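Local coordinates for protein intermedilysin (Streptococcus intermedius, PDB 5IMW) that probably lyses host cells by binding cholesterol-containing membranes, inserting into them after a major conformational change and assembling into an oligomeric pore, at residues A[424-429]-A[438-443]; A[379-384]-A[414-419]; A[30-35]-A[50-55]; A[252-257]-A[285-290]. All blocks are in the same frame, centred on the assembly; numbering follows the deposited sequence.

Contact 1. Residues A[424-429]-A[438-443]; sequences RVKVLG and WRLIYS
Gly-429 and Arg-439 face each other across an antiparallel pair, and their backbone bonds differ in quality. Gly-429 N reaches Arg-439 O at 2.7 Å with the donor in the carbonyl plane. The return bond, Arg-439 N to Gly-429 O, spans 3.3 Å, its donor standing 62° out of the plane of that carbonyl. A third bond runs from Ile-441 N to Val-427 O at 3.3 Å, at the residue where segment 438-443 turns a corner. Gly-429 O also receives a CA-H...O contact from Trp-438 CA at 3.3 Å, while CE3 of the indole approaches the same oxygen obliquely.

Together the segments form the hairpin of strands 420-429 and 439-444 in the beta sandwich of the cytolysin C-terminal domain. Trp-438 and Arg-439 end the tryptophan-rich undecapeptide that the family carries at this connection, and strand 439-444 lies at the edge of its sheet.

Apolar contacts divide between the two faces of the hairpin. On one, Leu-428 and Leu-440 meet through their CD2 methyls, 3.4 Å apart. On the other, Val-427 serves two partners with its two branches. CG2 lies anti to the backbone N and meets Ile-441 CD1 at 3.5 Å, the two side chains crossing at about a right angle. CG1, set between N and the carbonyl carbon (chi1 58°), approaches Tyr-442 CB at 3.5 Å and lies near the plane of the tyrosine ring, at its edge. Phe-377 of strand 375-386 also touches Val-427.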
# COMPACT_ATOMS: atom_id res chain seq x y z
N ARG A 424 -2.97 -36.60 10.55
CA ARG A 424 -2.53 -37.64 9.63
C ARG A 424 -3.59 -38.73 9.56
O ARG A 424 -4.27 -39.03 10.55
CB ARG A 424 -1.20 -38.24 10.08
CG ARG A 424 -0.09 -37.23 10.31
CD ARG A 424 0.97 -37.80 11.23
NE ARG A 424 1.39 -39.13 10.80
CZ ARG A 424 2.03 -40.01 11.57
NH1 ARG A 424 2.33 -39.71 12.83
NH2 ARG A 424 2.36 -41.20 11.08
N VAL A 425 -3.74 -39.32 8.38
CA VAL A 425 -4.74 -40.35 8.13
C VAL A 425 -4.05 -41.53 7.45
O VAL A 425 -3.68 -41.43 6.27
CB VAL A 425 -5.90 -39.84 7.28
CG1 VAL A 425 -6.91 -40.95 7.03
CG2 VAL A 425 -6.58 -38.66 7.95
N LYS A 426 -3.90 -42.63 8.17
CA LYS A 426 -3.54 -43.90 7.57
C LYS A 426 -4.79 -44.76 7.51
O LYS A 426 -5.60 -44.75 8.44
CB LYS A 426 -2.46 -44.63 8.38
CG LYS A 426 -1.51 -45.49 7.55
CD LYS A 426 -0.99 -46.69 8.35
CE LYS A 426 0.06 -46.29 9.38
NZ LYS A 426 -0.36 -46.60 10.78
N VAL A 427 -4.94 -45.51 6.42
CA VAL A 427 -6.12 -46.34 6.22
C VAL A 427 -5.74 -47.52 5.34
O VAL A 427 -5.17 -47.33 4.26
CB VAL A 427 -7.29 -45.54 5.61
CG1 VAL A 427 -6.90 -44.92 4.29
CG2 VAL A 427 -8.54 -46.40 5.45
N LEU A 428 -6.03 -48.73 5.81
CA LEU A 428 -5.66 -49.93 5.08
C LEU A 428 -6.77 -50.97 5.22
O LEU A 428 -7.55 -50.95 6.16
CB LEU A 428 -4.33 -50.52 5.59
CG LEU A 428 -3.45 -49.64 6.48
CD1 LEU A 428 -3.93 -49.68 7.92
CD2 LEU A 428 -1.99 -50.08 6.40
N GLY A 429 -6.82 -51.87 4.24
CA GLY A 429 -7.80 -52.94 4.24
C GLY A 429 -7.19 -54.32 4.14
O GLY A 429 -6.16 -54.59 4.78
N TRP A 438 -2.34 -56.68 5.23
CA TRP A 438 -2.94 -55.36 5.20
C TRP A 438 -2.44 -54.58 3.99
O TRP A 438 -1.31 -54.78 3.53
CB TRP A 438 -2.61 -54.60 6.49
CG TRP A 438 -2.90 -55.40 7.72
CD1 TRP A 438 -2.01 -56.14 8.45
CD2 TRP A 438 -4.17 -55.56 8.36
NE1 TRP A 438 -2.65 -56.75 9.51
CE2 TRP A 438 -3.98 -56.40 9.48
CE3 TRP A 438 -5.45 -55.06 8.11
CZ2 TRP A 438 -5.02 -56.76 10.33
CZ3 TRP A 438 -6.49 -55.42 8.95
CH2 TRP A 438 -6.26 -56.26 10.05
N ARG A 439 -3.29 -53.69 3.47
CA ARG A 439 -3.01 -52.99 2.22
C ARG A 439 -3.57 -51.57 2.27
O ARG A 439 -4.70 -51.36 2.72
CB ARG A 439 -3.59 -53.76 1.04
CG ARG A 439 -3.30 -53.13 -0.31
CD ARG A 439 -3.42 -54.14 -1.43
NE ARG A 439 -2.39 -53.94 -2.45
CZ ARG A 439 -1.91 -54.90 -3.23
NH1 ARG A 439 -2.34 -56.15 -3.12
NH2 ARG A 439 -0.98 -54.61 -4.13
N LEU A 440 -2.79 -50.62 1.76
CA LEU A 440 -3.13 -49.20 1.82
C LEU A 440 -4.17 -48.86 0.74
O LEU A 440 -4.15 -49.42 -0.35
CB LEU A 440 -1.87 -48.37 1.62
CG LEU A 440 -1.59 -47.21 2.58
CD1 LEU A 440 -2.66 -46.16 2.44
CD2 LEU A 440 -1.48 -47.69 4.02
N ILE A 441 -5.07 -47.92 1.05
CA ILE A 441 -6.05 -47.50 0.06
C ILE A 441 -6.07 -45.98 -0.02
O ILE A 441 -6.64 -45.40 -0.95
CB ILE A 441 -7.47 -48.02 0.36
CG1 ILE A 441 -7.48 -49.10 1.44
CG2 ILE A 441 -8.11 -48.58 -0.90
CD1 ILE A 441 -7.75 -48.56 2.82
N TYR A 442 -5.41 -45.32 0.93
CA TYR A 442 -5.38 -43.87 0.97
C TYR A 442 -4.45 -43.43 2.09
O TYR A 442 -4.33 -44.10 3.12
CB TYR A 442 -6.78 -43.26 1.17
CG TYR A 442 -6.83 -41.75 1.26
CD1 TYR A 442 -6.61 -41.10 2.47
CD2 TYR A 442 -7.14 -40.97 0.15
CE1 TYR A 442 -6.68 -39.72 2.56
CE2 TYR A 442 -7.22 -39.59 0.23
CZ TYR A 442 -6.99 -38.97 1.44
OH TYR A 442 -7.06 -37.59 1.53
N SER A 443 -3.80 -42.30 1.86
CA SER A 443 -2.89 -41.72 2.82
C SER A 443 -2.76 -40.23 2.57
O SER A 443 -2.53 -39.81 1.43
CB SER A 443 -1.52 -42.38 2.75
OG SER A 443 -0.67 -41.81 3.73

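Contact 2. Residues A[379-384]-A[414-419]; sequences VYWEEL and LRFKGN
Phe-416 drives the edge of its ring into the face of Trp-381, and this T-shaped pair is the packed part of the contact. Its CE1 stands over the centre of the indole six-membered ring, 3.5 Å above the plane, and comes within 3.7 Å of Trp-381 CE3. The ring planes are inclined at 69°, with centroids 4.9 Å apart. The indole is presented to the phenylalanine with CG between the backbone N and the carbonyl carbon (chi1 71°). Its rotation is further fixed by Trp-381 NE1, which bonds Glu-383 OE2 at 2.8 Å on the anti side of the carboxylate, with the oxygen almost in the ring plane.

Here the loop leaving strand 410-414 passes from one sheet of the C-terminal beta sandwich to strand 420-429 of the other, and Phe-416 fills the interior between them, touching Leu-365 and Leu-449 as well.

Toward the end of strand 375-386 the contact thins to backbone. Asn-419 O accepts Leu-384 N at 3.2 Å, the donor lying 43° out of the carbonyl plane, and takes a CA-H...O contact from Glu-383 CA, also 3.2 Å away. Side chains add little: Leu-384 CB and Asn-419 CB stay 4.4 Å apart. This looser end approaches a zinc-binding site known from crystallography of this protein, with no metal bound to this chain here; the side chain of Leu-384 comes within about 5 Å of that of Glu-392.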
# COMPACT_ATOMS: atom_id res chain seq x y z
N VAL A 379 -5.00 -42.97 12.79
CA VAL A 379 -5.21 -41.53 12.72
C VAL A 379 -4.51 -40.89 13.92
O VAL A 379 -4.72 -41.31 15.06
CB VAL A 379 -6.71 -41.17 12.71
CG1 VAL A 379 -6.94 -39.72 13.09
CG2 VAL A 379 -7.31 -41.45 11.33
N TYR A 380 -3.70 -39.88 13.65
CA TYR A 380 -2.95 -39.19 14.69
C TYR A 380 -3.01 -37.69 14.44
O TYR A 380 -3.35 -37.24 13.34
CB TYR A 380 -1.48 -39.65 14.74
CG TYR A 380 -1.26 -41.10 14.35
CD1 TYR A 380 -1.24 -41.48 13.01
CD2 TYR A 380 -1.06 -42.08 15.31
CE1 TYR A 380 -1.04 -42.80 12.65
CE2 TYR A 380 -0.86 -43.40 14.96
CZ TYR A 380 -0.85 -43.75 13.62
OH TYR A 380 -0.65 -45.07 13.26
N TRP A 381 -2.68 -36.93 15.47
CA TRP A 381 -2.66 -35.47 15.38
C TRP A 381 -1.91 -34.94 16.60
O TRP A 381 -1.39 -35.70 17.41
CB TRP A 381 -4.07 -34.90 15.28
CG TRP A 381 -4.86 -35.01 16.55
CD1 TRP A 381 -4.89 -34.11 17.58
CD2 TRP A 381 -5.74 -36.08 16.93
NE1 TRP A 381 -5.73 -34.55 18.57
CE2 TRP A 381 -6.26 -35.76 18.20
CE3 TRP A 381 -6.13 -37.27 16.32
CZ2 TRP A 381 -7.15 -36.59 18.87
CZ3 TRP A 381 -7.01 -38.10 16.99
CH2 TRP A 381 -7.52 -37.75 18.25
N GLU A 382 -1.87 -33.61 16.71
CA GLU A 382 -1.19 -32.95 17.82
C GLU A 382 -2.06 -31.80 18.32
O GLU A 382 -2.77 -31.16 17.54
CB GLU A 382 0.19 -32.42 17.40
CG GLU A 382 0.79 -33.12 16.19
CD GLU A 382 2.24 -32.74 15.94
OE1 GLU A 382 2.78 -31.92 16.72
OE2 GLU A 382 2.83 -33.25 14.97
N GLU A 383 -1.99 -31.54 19.62
CA GLU A 383 -2.80 -30.52 20.27
C GLU A 383 -1.90 -29.55 21.02
O GLU A 383 -1.01 -29.98 21.77
CB GLU A 383 -3.82 -31.15 21.22
CG GLU A 383 -4.88 -32.00 20.53
CD GLU A 383 -5.75 -32.78 21.50
OE1 GLU A 383 -5.57 -32.63 22.72
OE2 GLU A 383 -6.62 -33.54 21.03
N LEU A 384 -2.12 -28.25 20.82
CA LEU A 384 -1.37 -27.22 21.51
C LEU A 384 -2.06 -26.87 22.82
O LEU A 384 -3.29 -26.86 22.90
CB LEU A 384 -1.24 -25.96 20.64
CG LEU A 384 -0.71 -26.13 19.22
CD1 LEU A 384 -0.67 -24.78 18.54
CD2 LEU A 384 0.67 -26.78 19.21
N LEU A 414 -15.21 -37.71 14.66
CA LEU A 414 -14.18 -37.13 15.51
C LEU A 414 -14.35 -35.62 15.50
O LEU A 414 -14.39 -35.01 14.43
CB LEU A 414 -12.79 -37.52 15.02
CG LEU A 414 -12.58 -39.01 14.75
CD1 LEU A 414 -11.92 -39.23 13.40
CD2 LEU A 414 -11.74 -39.62 15.85
N ARG A 415 -14.43 -35.02 16.69
CA ARG A 415 -14.69 -33.59 16.82
C ARG A 415 -13.45 -32.93 17.42
O ARG A 415 -13.22 -33.01 18.63
CB ARG A 415 -15.94 -33.35 17.67
CG ARG A 415 -17.18 -34.06 17.14
CD ARG A 415 -18.44 -33.20 17.27
NE ARG A 415 -19.55 -33.93 17.86
CZ ARG A 415 -20.73 -33.39 18.16
NH1 ARG A 415 -20.96 -32.11 17.91
NH2 ARG A 415 -21.68 -34.14 18.70
N PHE A 416 -12.66 -32.29 16.57
CA PHE A 416 -11.46 -31.59 16.99
C PHE A 416 -11.78 -30.13 17.32
O PHE A 416 -12.66 -29.52 16.72
CB PHE A 416 -10.39 -31.63 15.90
CG PHE A 416 -10.08 -33.01 15.40
CD1 PHE A 416 -9.40 -33.92 16.19
CD2 PHE A 416 -10.44 -33.38 14.12
CE1 PHE A 416 -9.10 -35.18 15.71
CE2 PHE A 416 -10.15 -34.64 13.64
CZ PHE A 416 -9.48 -35.54 14.44
N LYS A 417 -11.04 -29.58 18.28
CA LYS A 417 -11.12 -28.17 18.59
C LYS A 417 -10.07 -27.41 17.77
O LYS A 417 -9.34 -27.99 16.97
CB LYS A 417 -10.95 -27.95 20.09
CG LYS A 417 -12.25 -27.58 20.80
CD LYS A 417 -12.09 -27.59 22.31
CE LYS A 417 -13.36 -27.13 23.01
NZ LYS A 417 -13.10 -26.68 24.41
N GLY A 418 -10.00 -26.09 17.97
CA GLY A 418 -9.19 -25.24 17.11
C GLY A 418 -7.69 -25.39 17.31
O GLY A 418 -6.92 -24.95 16.45
N ASN A 419 -7.26 -25.99 18.41
CA ASN A 419 -5.84 -26.13 18.72
C ASN A 419 -5.32 -27.49 18.26
O ASN A 419 -4.83 -28.30 19.04
CB ASN A 419 -5.58 -25.91 20.20
CG ASN A 419 -6.68 -26.47 21.08
OD1 ASN A 419 -7.28 -25.75 21.88
ND2 ASN A 419 -6.98 -27.76 20.91

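Contact 3. Residues A[30-35]-A[50-55]; sequences LKNHSS and KKKQSI
Lys-52 lays its side chain against the backbone of residues 30-33. CB sits 3.7 Å from His-33 N and 4.0 Å from Asn-32 CA. With CG anti to the backbone N (chi1 169°), that atom lies 4.0 Å from Lys-31 O. A bend at chi2 (-88°) then turns CD, which comes no closer than 4.2 Å to Leu-30 O. CE approaches the same carbonyl at 3.2 Å and has Asn-32 OD1 more distantly beside it. At the tip, NZ makes a long, weak ion pair with Asp-351, whose OD2 also accepts the amide of Leu-30, so one carboxylate lies close to both segments.

Strand 44-59 is an edge strand of the long sheet that, in the cytolysins, leads from the body of the molecule to the C-terminal sandwich. Residues 30-35 follow its edge as a loop, running roughly antiparallel to it. On the N-terminal side of Lys-52, at Lys-50 and Lys-51, the partnership is mainly backbone. Ser-35 N bonds Lys-50 O at 2.9 Å, and Lys-50 N returns a bond to Ser-35 O at 3.1 Å; both are bent at the hydrogen. The imidazole of His-33 turns its edge to Lys-50 O, and His-33 O takes a CA-H...O contact from Lys-51 CA at 3.5 Å.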
# COMPACT_ATOMS: atom_id res chain seq x y z
N LEU A 30 15.03 -3.55 13.25
CA LEU A 30 14.82 -4.34 14.45
C LEU A 30 15.30 -5.77 14.24
O LEU A 30 15.35 -6.27 13.11
CB LEU A 30 13.34 -4.36 14.84
CG LEU A 30 12.57 -3.04 14.71
CD1 LEU A 30 11.17 -3.20 15.29
CD2 LEU A 30 13.29 -1.89 15.38
N LYS A 31 15.67 -6.42 15.34
CA LYS A 31 16.00 -7.84 15.27
C LYS A 31 14.71 -8.66 15.21
O LYS A 31 13.68 -8.26 15.75
CB LYS A 31 16.83 -8.27 16.49
CG LYS A 31 18.20 -8.89 16.16
CD LYS A 31 18.13 -10.02 15.12
CE LYS A 31 19.45 -10.18 14.38
NZ LYS A 31 19.27 -10.85 13.06
N ASN A 32 14.79 -9.80 14.53
CA ASN A 32 13.63 -10.66 14.39
C ASN A 32 12.98 -10.89 15.75
O ASN A 32 13.66 -11.05 16.77
CB ASN A 32 14.03 -12.00 13.76
CG ASN A 32 14.72 -11.82 12.42
OD1 ASN A 32 15.30 -10.77 12.15
ND2 ASN A 32 14.65 -12.84 11.58
N HIS A 33 11.63 -10.89 15.77
CA HIS A 33 10.86 -11.04 17.00
C HIS A 33 9.60 -11.84 16.69
O HIS A 33 8.48 -11.32 16.71
CB HIS A 33 10.53 -9.68 17.61
CG HIS A 33 9.76 -9.76 18.90
ND1 HIS A 33 8.41 -10.04 18.95
CD2 HIS A 33 10.16 -9.61 20.18
CE1 HIS A 33 8.01 -10.05 20.21
NE2 HIS A 33 9.06 -9.79 20.98
N SER A 34 9.77 -13.12 16.39
CA SER A 34 8.64 -14.02 16.23
C SER A 34 8.05 -14.35 17.59
O SER A 34 8.75 -14.85 18.47
CB SER A 34 9.07 -15.29 15.50
OG SER A 34 9.36 -15.01 14.14
N SER A 35 6.76 -14.08 17.75
CA SER A 35 6.09 -14.27 19.03
C SER A 35 4.64 -14.67 18.76
O SER A 35 4.12 -14.49 17.66
CB SER A 35 6.16 -13.00 19.89
OG SER A 35 5.37 -13.13 21.06
N LYS A 50 2.75 -11.82 16.75
CA LYS A 50 3.51 -10.59 16.51
C LYS A 50 4.86 -10.96 15.90
O LYS A 50 5.62 -11.73 16.49
CB LYS A 50 3.72 -9.81 17.81
CG LYS A 50 2.46 -9.19 18.37
CD LYS A 50 2.74 -8.40 19.64
CE LYS A 50 1.53 -7.57 20.05
NZ LYS A 50 1.65 -7.05 21.44
N LYS A 51 5.13 -10.42 14.72
CA LYS A 51 6.36 -10.70 13.98
C LYS A 51 7.10 -9.39 13.69
O LYS A 51 6.63 -8.30 13.99
CB LYS A 51 6.04 -11.44 12.68
CG LYS A 51 5.97 -12.94 12.83
CD LYS A 51 5.46 -13.60 11.55
CE LYS A 51 6.28 -14.82 11.19
NZ LYS A 51 5.57 -15.72 10.23
N LYS A 52 8.27 -9.54 13.09
CA LYS A 52 9.07 -8.41 12.62
C LYS A 52 9.03 -8.41 11.10
O LYS A 52 9.42 -9.39 10.46
CB LYS A 52 10.51 -8.51 13.13
CG LYS A 52 11.50 -7.54 12.48
CD LYS A 52 12.12 -8.11 11.21
CE LYS A 52 13.36 -7.34 10.80
NZ LYS A 52 13.73 -7.62 9.38
N GLN A 53 8.55 -7.31 10.52
CA GLN A 53 8.40 -7.18 9.08
C GLN A 53 9.13 -5.94 8.61
O GLN A 53 9.38 -5.00 9.37
CB GLN A 53 6.93 -7.11 8.68
CG GLN A 53 6.13 -8.38 8.96
CD GLN A 53 6.37 -9.46 7.93
OE1 GLN A 53 7.50 -9.90 7.72
NE2 GLN A 53 5.30 -9.89 7.27
N SER A 54 9.49 -5.94 7.32
CA SER A 54 10.16 -4.82 6.68
C SER A 54 9.37 -4.39 5.46
O SER A 54 8.78 -5.23 4.76
CB SER A 54 11.59 -5.19 6.29
OG SER A 54 11.62 -6.11 5.21
N ILE A 55 9.35 -3.08 5.20
CA ILE A 55 8.64 -2.51 4.07
C ILE A 55 9.61 -1.65 3.27
O ILE A 55 10.41 -0.90 3.85
CB ILE A 55 7.42 -1.67 4.52
CG1 ILE A 55 6.78 -0.98 3.32
CG2 ILE A 55 7.83 -0.64 5.57
CD1 ILE A 55 5.46 -0.32 3.63

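Contact 4. Residues A[252-257]-A[285-290]; sequences FETTSK and KNTKIC. Unlike the reference sequence in segment 285-290: Cys-290 (reference Thr).
Phe-252 and Ile-289 lie side by side and point the same way, on one face of an antiparallel strand pair. In both, the first torsion puts the outgoing carbon (CG of Phe-252, chi1 -55°; CG1 of Ile-289, chi1 -49°) anti to the carbonyl carbon, and the isoleucine reaches across with its terminal methyl. Ile-289 CD1 arrives at the edge of the phenyl ring, near its plane, 3.4 Å from both Phe-252 CD1 and CE1. Leu-312 of helix 310-318 touches both residues, while Phe-193 and Ala-195 of strand 191-200 pack on the phenylalanine.

Further along, Thr-254 and Thr-287 meet obliquely. Thr-287 CG2 contacts Thr-254 OG1 at 3.5 Å and Thr-254 CG2 at 3.8 Å, and it also lies close to Glu-253 O. Lys-285, bent at chi2 and chi3, crosses Thr-254 with its aliphatic part, CD lying 3.8 Å from Thr-254 CG2. Its NZ folds back to its own segment and bonds Asn-286 O at 2.8 Å, the donor standing above the carbonyl plane.

Strands 246-254 and 288-294 are neighbours in the central sheet of the pore-forming region, joined here by a connection that includes helix 261-268. Cys-290, not the residue of the reference sequence, is disulfide-bonded to Cys-305 of strand 304-305.

Glu-253 and Lys-288 hold the register of an antiparallel hydrogen-bonded pair, but Glu-253 N and Lys-288 O are modelled 3.6 Å apart, long for a bond. Between the segments the contact is thus mostly van der Waals, largely through methyl groups, whereas the covalent sulfur bridge, consistent with a toxin trapped in a locked form, secures the next strand pair.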
# COMPACT_ATOMS: atom_id res chain seq x y z
N PHE A 252 -9.91 3.24 7.60
CA PHE A 252 -10.96 2.25 7.83
C PHE A 252 -10.65 1.51 9.13
O PHE A 252 -9.54 1.00 9.29
CB PHE A 252 -11.05 1.26 6.67
CG PHE A 252 -11.25 1.92 5.33
CD1 PHE A 252 -12.50 2.33 4.92
CD2 PHE A 252 -10.17 2.12 4.47
CE1 PHE A 252 -12.69 2.93 3.69
CE2 PHE A 252 -10.35 2.71 3.24
CZ PHE A 252 -11.61 3.12 2.85
N GLU A 253 -11.62 1.45 10.03
CA GLU A 253 -11.48 0.78 11.32
C GLU A 253 -12.48 -0.37 11.37
O GLU A 253 -13.69 -0.14 11.43
CB GLU A 253 -11.69 1.75 12.48
CG GLU A 253 -10.58 2.77 12.65
CD GLU A 253 -10.79 3.66 13.86
OE1 GLU A 253 -11.96 3.89 14.23
OE2 GLU A 253 -9.79 4.13 14.44
N THR A 254 -11.97 -1.60 11.37
CA THR A 254 -12.80 -2.80 11.28
C THR A 254 -12.53 -3.71 12.47
O THR A 254 -11.45 -3.68 13.07
CB THR A 254 -12.53 -3.56 9.97
OG1 THR A 254 -12.41 -2.62 8.89
CG2 THR A 254 -13.67 -4.53 9.67
N THR A 255 -13.53 -4.54 12.81
CA THR A 255 -13.39 -5.55 13.85
C THR A 255 -13.33 -6.97 13.31
O THR A 255 -12.83 -7.86 14.01
CB THR A 255 -14.56 -5.46 14.85
OG1 THR A 255 -15.80 -5.63 14.16
CG2 THR A 255 -14.55 -4.11 15.56
N SER A 256 -13.82 -7.21 12.10
CA SER A 256 -13.73 -8.53 11.49
C SER A 256 -12.27 -8.92 11.25
O SER A 256 -11.38 -8.07 11.15
CB SER A 256 -14.49 -8.56 10.16
OG SER A 256 -14.19 -9.74 9.43
N LYS A 257 -12.03 -10.23 11.16
CA LYS A 257 -10.69 -10.78 10.98
C LYS A 257 -10.50 -11.41 9.61
O LYS A 257 -9.59 -12.23 9.43
CB LYS A 257 -10.39 -11.80 12.08
CG LYS A 257 -10.70 -11.33 13.49
CD LYS A 257 -10.20 -9.91 13.72
CE LYS A 257 -9.92 -9.64 15.18
NZ LYS A 257 -9.02 -8.46 15.33
N LYS A 285 -20.46 -5.12 5.09
CA LYS A 285 -19.72 -4.68 6.27
C LYS A 285 -20.11 -3.26 6.67
O LYS A 285 -20.10 -2.36 5.82
CB LYS A 285 -18.21 -4.74 6.01
CG LYS A 285 -17.39 -5.21 7.19
CD LYS A 285 -17.22 -4.13 8.24
CE LYS A 285 -17.93 -4.47 9.54
NZ LYS A 285 -17.36 -3.74 10.71
N ASN A 286 -20.45 -3.06 7.94
CA ASN A 286 -20.73 -1.73 8.49
C ASN A 286 -19.57 -1.33 9.40
O ASN A 286 -19.40 -1.89 10.48
CB ASN A 286 -22.05 -1.72 9.25
CG ASN A 286 -23.25 -1.82 8.33
OD1 ASN A 286 -23.16 -2.34 7.22
ND2 ASN A 286 -24.39 -1.30 8.79
N THR A 287 -18.79 -0.34 8.95
CA THR A 287 -17.63 0.16 9.68
C THR A 287 -17.80 1.64 9.98
O THR A 287 -18.81 2.27 9.63
CB THR A 287 -16.35 -0.07 8.87
OG1 THR A 287 -16.68 -0.28 7.49
CG2 THR A 287 -15.58 -1.27 9.39
N LYS A 288 -16.80 2.20 10.65
CA LYS A 288 -16.67 3.64 10.85
C LYS A 288 -15.57 4.17 9.94
O LYS A 288 -14.56 3.51 9.70
CB LYS A 288 -16.34 3.97 12.32
CG LYS A 288 -17.55 4.06 13.24
CD LYS A 288 -18.44 2.83 13.14
CE LYS A 288 -19.55 2.87 14.18
NZ LYS A 288 -20.40 4.09 14.07
N ILE A 289 -15.78 5.38 9.42
CA ILE A 289 -14.86 5.99 8.47
C ILE A 289 -14.48 7.38 8.96
O ILE A 289 -15.27 8.07 9.62
CB ILE A 289 -15.47 6.08 7.05
CG1 ILE A 289 -16.08 4.74 6.61
CG2 ILE A 289 -14.42 6.59 6.06
CD1 ILE A 289 -15.37 4.05 5.46
N CYS A 290 -13.26 7.79 8.62
CA CYS A 290 -12.81 9.16 8.84
C CYS A 290 -11.84 9.51 7.72
O CYS A 290 -10.92 8.74 7.43
CB CYS A 290 -12.14 9.32 10.20
SG CYS A 290 -12.38 10.93 11.00

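Overall arrangement
From the N terminus, contact 3 comes first, closing a 14-residue loop by which the chain returns along the edge of strand 44-59. Contact 4 follows, spanning 27 residues that include helix 261-268 and a disordered part, and pairs two strands of the pore-forming sheet. The chain then enters the C-terminal sandwich, where contact 2 closes over 29 residues and links the two sheets. Contact 1 comes last, closing a hairpin of eight intervening residues. All four stand in series, without nesting or crossing. Contacts 1 and 2 touch through neighbouring strands 375-386 and 420-429, where Tyr-380 probably bonds Arg-424 and Lys-426; contacts 3 and 4 remain separate, nearest atoms about 12 Å apart.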